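Local coordinates for protein Ton_1535 (Thermococcus onnurineus, PDB 3ZPJ) that is of unknown function but folds into an all-helical alpha-solenoid that contains an unusual left-handed helical turn, at residues I30-Y44 and V75-E88. Numbering follows the deposited sequence.
Sequences IEQVQVLTKIVVTIY and VAYSIIASTLAIME
Ile79 fits as a knob into a hole formed by Ile30, Val33, Gln34 and Thr37, where helices 30-44 and 75-86 run almost parallel, their axes 9.7 Å apart and inclined by 4°. A chi1 of -58° sets its CG1 beside the backbone N and CG2 anti to it, and the branches diverge: CG2 comes within 3.3 Å of Thr37 OG1 and also meets Val33 CG1, whereas CD1 lies against the Gln34 amide. Thr37 OG1 donates to Val33 O at 2.7 Å, which gives the buried hydroxyl a partner within its own helix; that oxygen also accepts from Thr37 N, on the other face of its carbonyl plane. Thr37 CB packs 3.5 Å from Thr83 CG2, and Val41 CG2 adds to this close middle portion against Thr83 CB.

Toward the C-terminal ends, Met87 CG stands 3.6 Å from the Tyr44 ring centroid in a CH-pi contact over one face. Met87 SD lies obliquely to that ring, a Met-aromatic contact, and separately packs 3.5 Å from Val40 CG1. The partly exposed margins are looser: Ile30 CD1 comes no nearer than 4.3 Å to Val75 CB, Ile86 is more distantly set, and Glu88 OE1 is 4.2 Å from Tyr44 OH. Glu88 is the C-prime residue of a Schellman motif ending its helix. Helices 29-45 and 70-86, with helix 53-66 between them in sequence, pack in parallel as next-but-one helices do in the helical hairpins of an alpha-solenoid. Met57 of helix 53-66 touches Val40, Thr83 and Met87, while Phe96 of helix 90-104 and His123 of helix 110-126 pack on Ile80 and Ile79.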
loop_
_atom_site.group_PDB
_atom_site.type_symbol
_atom_site.label_atom_id
_atom_site.label_comp_id
_atom_site.label_asym_id
_atom_site.label_seq_id
_atom_site.Cartn_x
_atom_site.Cartn_y
_atom_site.Cartn_z
ATOM N N ILE A 30 13.795 24.439 -2.092
ATOM C CA ILE A 30 13.145 23.146 -2.054
ATOM C C ILE A 30 11.865 23.169 -2.890
ATOM O O ILE A 30 11.585 22.234 -3.637
ATOM C CB ILE A 30 12.875 22.710 -0.615
ATOM C CG1 ILE A 30 14.169 22.180 -0.004
ATOM C CG2 ILE A 30 11.804 21.625 -0.564
ATOM C CD1 ILE A 30 14.097 22.026 1.474
ATOM N N GLU A 31 11.120 24.262 -2.803
ATOM C CA GLU A 31 9.921 24.418 -3.608
ATOM C C GLU A 31 10.267 24.493 -5.104
ATOM O O GLU A 31 9.585 23.902 -5.934
ATOM C CB GLU A 31 9.139 25.647 -3.153
ATOM C CG GLU A 31 7.730 25.723 -3.707
ATOM C CD GLU A 31 6.830 24.629 -3.172
ATOM O OE1 GLU A 31 7.186 24.008 -2.145
ATOM O OE2 GLU A 31 5.766 24.396 -3.785
ATOM N N GLN A 32 11.344 25.194 -5.444
ATOM C CA GLN A 32 11.815 25.215 -6.833
ATOM C C GLN A 32 12.124 23.808 -7.342
ATOM O O GLN A 32 11.890 23.502 -8.500
ATOM C CB GLN A 32 13.053 26.104 -6.978
ATOM C CG GLN A 32 12.786 27.569 -6.710
ATOM C CD GLN A 32 14.024 28.411 -6.889
ATOM O OE1 GLN A 32 15.131 27.887 -6.905
ATOM N NE2 GLN A 32 13.848 29.721 -7.027
ATOM N N VAL A 33 12.635 22.952 -6.461
ATOM C CA VAL A 33 13.071 21.628 -6.848
ATOM C C VAL A 33 11.878 20.700 -7.023
ATOM O O VAL A 33 11.841 19.910 -7.969
ATOM C CB VAL A 33 14.074 21.053 -5.819
ATOM C CG1 VAL A 33 14.446 19.624 -6.157
ATOM C CG2 VAL A 33 15.302 21.902 -5.788
ATOM N N GLN A 34 10.927 20.799 -6.090
ATOM C CA GLN A 34 9.602 20.200 -6.211
ATOM C C GLN A 34 8.962 20.518 -7.555
ATOM O O GLN A 34 8.465 19.636 -8.248
ATOM C CB GLN A 34 8.667 20.749 -5.125
ATOM C CG GLN A 34 8.992 20.327 -3.715
ATOM C CD GLN A 34 8.491 18.937 -3.406
ATOM O OE1 GLN A 34 8.212 18.151 -4.317
ATOM N NE2 GLN A 34 8.364 18.623 -2.113
ATOM N N VAL A 35 8.945 21.792 -7.909
ATOM C CA VAL A 35 8.285 22.185 -9.132
ATOM C C VAL A 35 9.037 21.597 -10.314
ATOM O O VAL A 35 8.438 20.947 -11.180
ATOM C CB VAL A 35 8.187 23.708 -9.243
ATOM C CG1 VAL A 35 7.691 24.114 -10.619
ATOM C CG2 VAL A 35 7.257 24.230 -8.172
ATOM N N LEU A 36 10.351 21.806 -10.335
ATOM C CA LEU A 36 11.160 21.361 -11.463
ATOM C C LEU A 36 10.948 19.873 -11.699
ATOM O O LEU A 36 10.665 19.448 -12.822
ATOM C CB LEU A 36 12.637 21.684 -11.245
ATOM C CG LEU A 36 13.000 23.171 -11.301
ATOM C CD1 LEU A 36 14.377 23.418 -10.703
ATOM C CD2 LEU A 36 12.949 23.687 -12.725
ATOM N N THR A 37 11.025 19.090 -10.629
ATOM C CA THR A 37 10.931 17.643 -10.767
ATOM C C THR A 37 9.534 17.147 -11.162
ATOM O O THR A 37 9.409 16.122 -11.823
ATOM C CB THR A 37 11.459 16.898 -9.517
ATOM O OG1 THR A 37 10.833 17.407 -8.345
ATOM C CG2 THR A 37 12.958 17.080 -9.383
ATOM N N LYS A 38 8.501 17.886 -10.768
ATOM C CA LYS A 38 7.114 17.539 -11.074
ATOM C C LYS A 38 6.804 17.796 -12.542
ATOM O O LYS A 38 5.957 17.138 -13.140
ATOM C CB LYS A 38 6.173 18.366 -10.198
ATOM C CG LYS A 38 4.769 17.801 -10.035
ATOM C CD LYS A 38 4.027 18.555 -8.930
ATOM C CE LYS A 38 4.832 18.536 -7.627
ATOM N NZ LYS A 38 4.261 19.413 -6.570
ATOM N N ILE A 39 7.483 18.780 -13.114
ATOM C CA ILE A 39 7.426 19.005 -14.545
ATOM C C ILE A 39 8.043 17.842 -15.323
ATOM O O ILE A 39 7.464 17.348 -16.289
ATOM C CB ILE A 39 8.162 20.280 -14.909
ATOM C CG1 ILE A 39 7.399 21.484 -14.355
ATOM C CG2 ILE A 39 8.351 20.370 -16.422
ATOM C CD1 ILE A 39 7.882 22.795 -14.895
ATOM N N VAL A 40 9.228 17.419 -14.900
ATOM C CA VAL A 40 9.912 16.284 -15.513
ATOM C C VAL A 40 9.061 15.027 -15.450
ATOM O O VAL A 40 8.916 14.315 -16.439
ATOM C CB VAL A 40 11.259 15.997 -14.816
ATOM C CG1 VAL A 40 11.720 14.558 -15.092
ATOM C CG2 VAL A 40 12.314 17.001 -15.268
ATOM N N VAL A 41 8.502 14.755 -14.280
ATOM C CA VAL A 41 7.716 13.544 -14.085
ATOM C C VAL A 41 6.477 13.511 -14.997
ATOM O O VAL A 41 6.245 12.515 -15.686
ATOM C CB VAL A 41 7.369 13.323 -12.588
ATOM C CG1 VAL A 41 6.303 12.260 -12.416
ATOM C CG2 VAL A 41 8.626 12.934 -11.803
ATOM N N THR A 42 5.710 14.598 -15.041
ATOM C CA THR A 42 4.536 14.629 -15.915
ATOM C C THR A 42 4.918 14.491 -17.389
ATOM O O THR A 42 4.213 13.834 -18.141
ATOM C CB THR A 42 3.631 15.863 -15.687
ATOM O OG1 THR A 42 4.383 17.062 -15.902
ATOM C CG2 THR A 42 3.060 15.851 -14.267
ATOM N N ILE A 43 6.036 15.086 -17.801
ATOM C CA ILE A 43 6.531 14.882 -19.164
ATOM C C ILE A 43 6.844 13.409 -19.433
ATOM O O ILE A 43 6.398 12.836 -20.426
ATOM C CB ILE A 43 7.802 15.682 -19.440
ATOM C CG1 ILE A 43 7.501 17.178 -19.506
ATOM C CG2 ILE A 43 8.448 15.220 -20.747
ATOM C CD1 ILE A 43 8.729 18.009 -19.865
ATOM N N TYR A 44 7.620 12.808 -18.538
ATOM C CA TYR A 44 8.016 11.414 -18.667
ATOM C C TYR A 44 6.791 10.512 -18.756
ATOM O O TYR A 44 6.775 9.540 -19.515
ATOM C CB TYR A 44 8.886 11.007 -17.472
ATOM C CG TYR A 44 9.408 9.591 -17.515
ATOM C CD1 TYR A 44 10.482 9.251 -18.332
ATOM C CD2 TYR A 44 8.841 8.598 -16.730
ATOM C CE1 TYR A 44 10.966 7.960 -18.374
ATOM C CE2 TYR A 44 9.319 7.300 -16.764
ATOM C CZ TYR A 44 10.380 6.988 -17.590
ATOM O OH TYR A 44 10.859 5.700 -17.629
ATOM N N VAL A 75 16.722 16.922 1.729
ATOM C CA VAL A 75 15.390 16.784 1.156
ATOM C C VAL A 75 15.462 16.991 -0.347
ATOM O O VAL A 75 14.879 16.227 -1.112
ATOM C CB VAL A 75 14.370 17.751 1.786
ATOM C CG1 VAL A 75 13.004 17.538 1.164
ATOM C CG2 VAL A 75 14.278 17.513 3.293
ATOM N N ALA A 76 16.215 18.000 -0.775
ATOM C CA ALA A 76 16.330 18.283 -2.200
ATOM C C ALA A 76 16.909 17.086 -2.970
ATOM O O ALA A 76 16.358 16.663 -3.997
ATOM C CB ALA A 76 17.160 19.528 -2.432
ATOM N N TYR A 77 18.007 16.544 -2.455
ATOM C CA TYR A 77 18.620 15.351 -3.021
ATOM C C TYR A 77 17.635 14.172 -3.052
ATOM O O TYR A 77 17.649 13.366 -3.986
ATOM C CB TYR A 77 19.853 14.962 -2.209
ATOM C CG TYR A 77 21.088 15.793 -2.471
ATOM C CD1 TYR A 77 21.283 16.436 -3.689
ATOM C CD2 TYR A 77 22.077 15.913 -1.504
ATOM C CE1 TYR A 77 22.424 17.182 -3.927
ATOM C CE2 TYR A 77 23.226 16.659 -1.732
ATOM C CZ TYR A 77 23.395 17.291 -2.942
ATOM O OH TYR A 77 24.539 18.031 -3.164
ATOM N N SER A 78 16.780 14.077 -2.035
ATOM C CA SER A 78 15.769 13.011 -1.979
ATOM C C SER A 78 14.739 13.172 -3.069
ATOM O O SER A 78 14.370 12.202 -3.736
ATOM C CB SER A 78 15.051 13.003 -0.636
ATOM O OG SER A 78 15.933 12.628 0.391
ATOM N N ILE A 79 14.266 14.402 -3.236
ATOM C CA ILE A 79 13.326 14.735 -4.303
ATOM C C ILE A 79 13.898 14.373 -5.675
ATOM O O ILE A 79 13.254 13.699 -6.480
ATOM C CB ILE A 79 12.937 16.207 -4.225
ATOM C CG1 ILE A 79 12.330 16.482 -2.840
ATOM C CG2 ILE A 79 11.961 16.589 -5.355
ATOM C CD1 ILE A 79 11.805 17.887 -2.648
ATOM N N ILE A 80 15.133 14.780 -5.916
ATOM C CA ILE A 80 15.816 14.444 -7.153
ATOM C C ILE A 80 15.963 12.928 -7.298
ATOM O O ILE A 80 15.775 12.370 -8.382
ATOM C CB ILE A 80 17.194 15.127 -7.183
ATOM C CG1 ILE A 80 16.999 16.647 -7.319
ATOM C CG2 ILE A 80 18.067 14.542 -8.286
ATOM C CD1 ILE A 80 18.243 17.466 -7.061
ATOM N N ALA A 81 16.280 12.274 -6.186
ATOM C CA ALA A 81 16.534 10.831 -6.168
ATOM C C ALA A 81 15.321 9.993 -6.554
ATOM O O ALA A 81 15.444 9.065 -7.334
ATOM C CB ALA A 81 17.042 10.396 -4.805
ATOM N N SER A 82 14.159 10.308 -5.990
ATOM C CA SER A 82 12.967 9.525 -6.300
ATOM C C SER A 82 12.473 9.766 -7.729
ATOM O O SER A 82 11.990 8.837 -8.365
ATOM C CB SER A 82 11.843 9.702 -5.260
ATOM O OG SER A 82 11.369 11.028 -5.195
ATOM N N THR A 83 12.645 10.978 -8.259
ATOM C CA THR A 83 12.217 11.229 -9.633
ATOM C C THR A 83 13.099 10.499 -10.659
ATOM O O THR A 83 12.602 10.023 -11.691
ATOM C CB THR A 83 12.080 12.746 -9.962
ATOM O OG1 THR A 83 13.360 13.307 -10.223
ATOM C CG2 THR A 83 11.446 13.488 -8.808
ATOM N N LEU A 84 14.396 10.400 -10.377
ATOM C CA LEU A 84 15.290 9.609 -11.224
ATOM C C LEU A 84 14.868 8.159 -11.178
ATOM O O LEU A 84 14.864 7.470 -12.193
ATOM C CB LEU A 84 16.739 9.705 -10.756
ATOM C CG LEU A 84 17.422 11.057 -10.896
ATOM C CD1 LEU A 84 18.795 10.995 -10.255
ATOM C CD2 LEU A 84 17.511 11.461 -12.368
ATOM N N ALA A 85 14.519 7.701 -9.983
ATOM C CA ALA A 85 14.117 6.317 -9.782
ATOM C C ALA A 85 12.811 6.002 -10.507
ATOM O O ALA A 85 12.675 4.935 -11.104
ATOM C CB ALA A 85 14.006 6.008 -8.305
ATOM N N ILE A 86 11.857 6.926 -10.439
ATOM C CA ILE A 86 10.666 6.867 -11.276
ATOM C C ILE A 86 11.073 6.577 -12.726
ATOM O O ILE A 86 10.631 5.594 -13.312
ATOM C CB ILE A 86 9.875 8.207 -11.251
ATOM C CG1 ILE A 86 9.437 8.580 -9.837
ATOM C CG2 ILE A 86 8.663 8.140 -12.144
ATOM C CD1 ILE A 86 8.466 7.639 -9.222
ATOM N N MET A 87 11.938 7.421 -13.286
ATOM C CA MET A 87 12.382 7.276 -14.676
ATOM C C MET A 87 13.447 6.193 -14.918
ATOM O O MET A 87 14.094 6.182 -15.967
ATOM C CB MET A 87 12.903 8.609 -15.207
ATOM C CG MET A 87 11.951 9.769 -15.016
ATOM S SD MET A 87 12.644 11.233 -15.795
ATOM C CE MET A 87 14.240 11.288 -14.968
ATOM N N GLU A 88 13.633 5.306 -13.948
ATOM C CA GLU A 88 14.502 4.132 -14.105
ATOM C C GLU A 88 15.991 4.429 -14.273
ATOM O O GLU A 88 16.731 3.623 -14.836
ATOM C CB GLU A 88 14.001 3.229 -15.237
ATOM C CG GLU A 88 12.570 2.767 -15.030
ATOM C CD GLU A 88 12.060 1.893 -16.152
ATOM O OE1 GLU A 88 12.624 1.948 -17.272
ATOM O OE2 GLU A 88 11.090 1.147 -15.905
#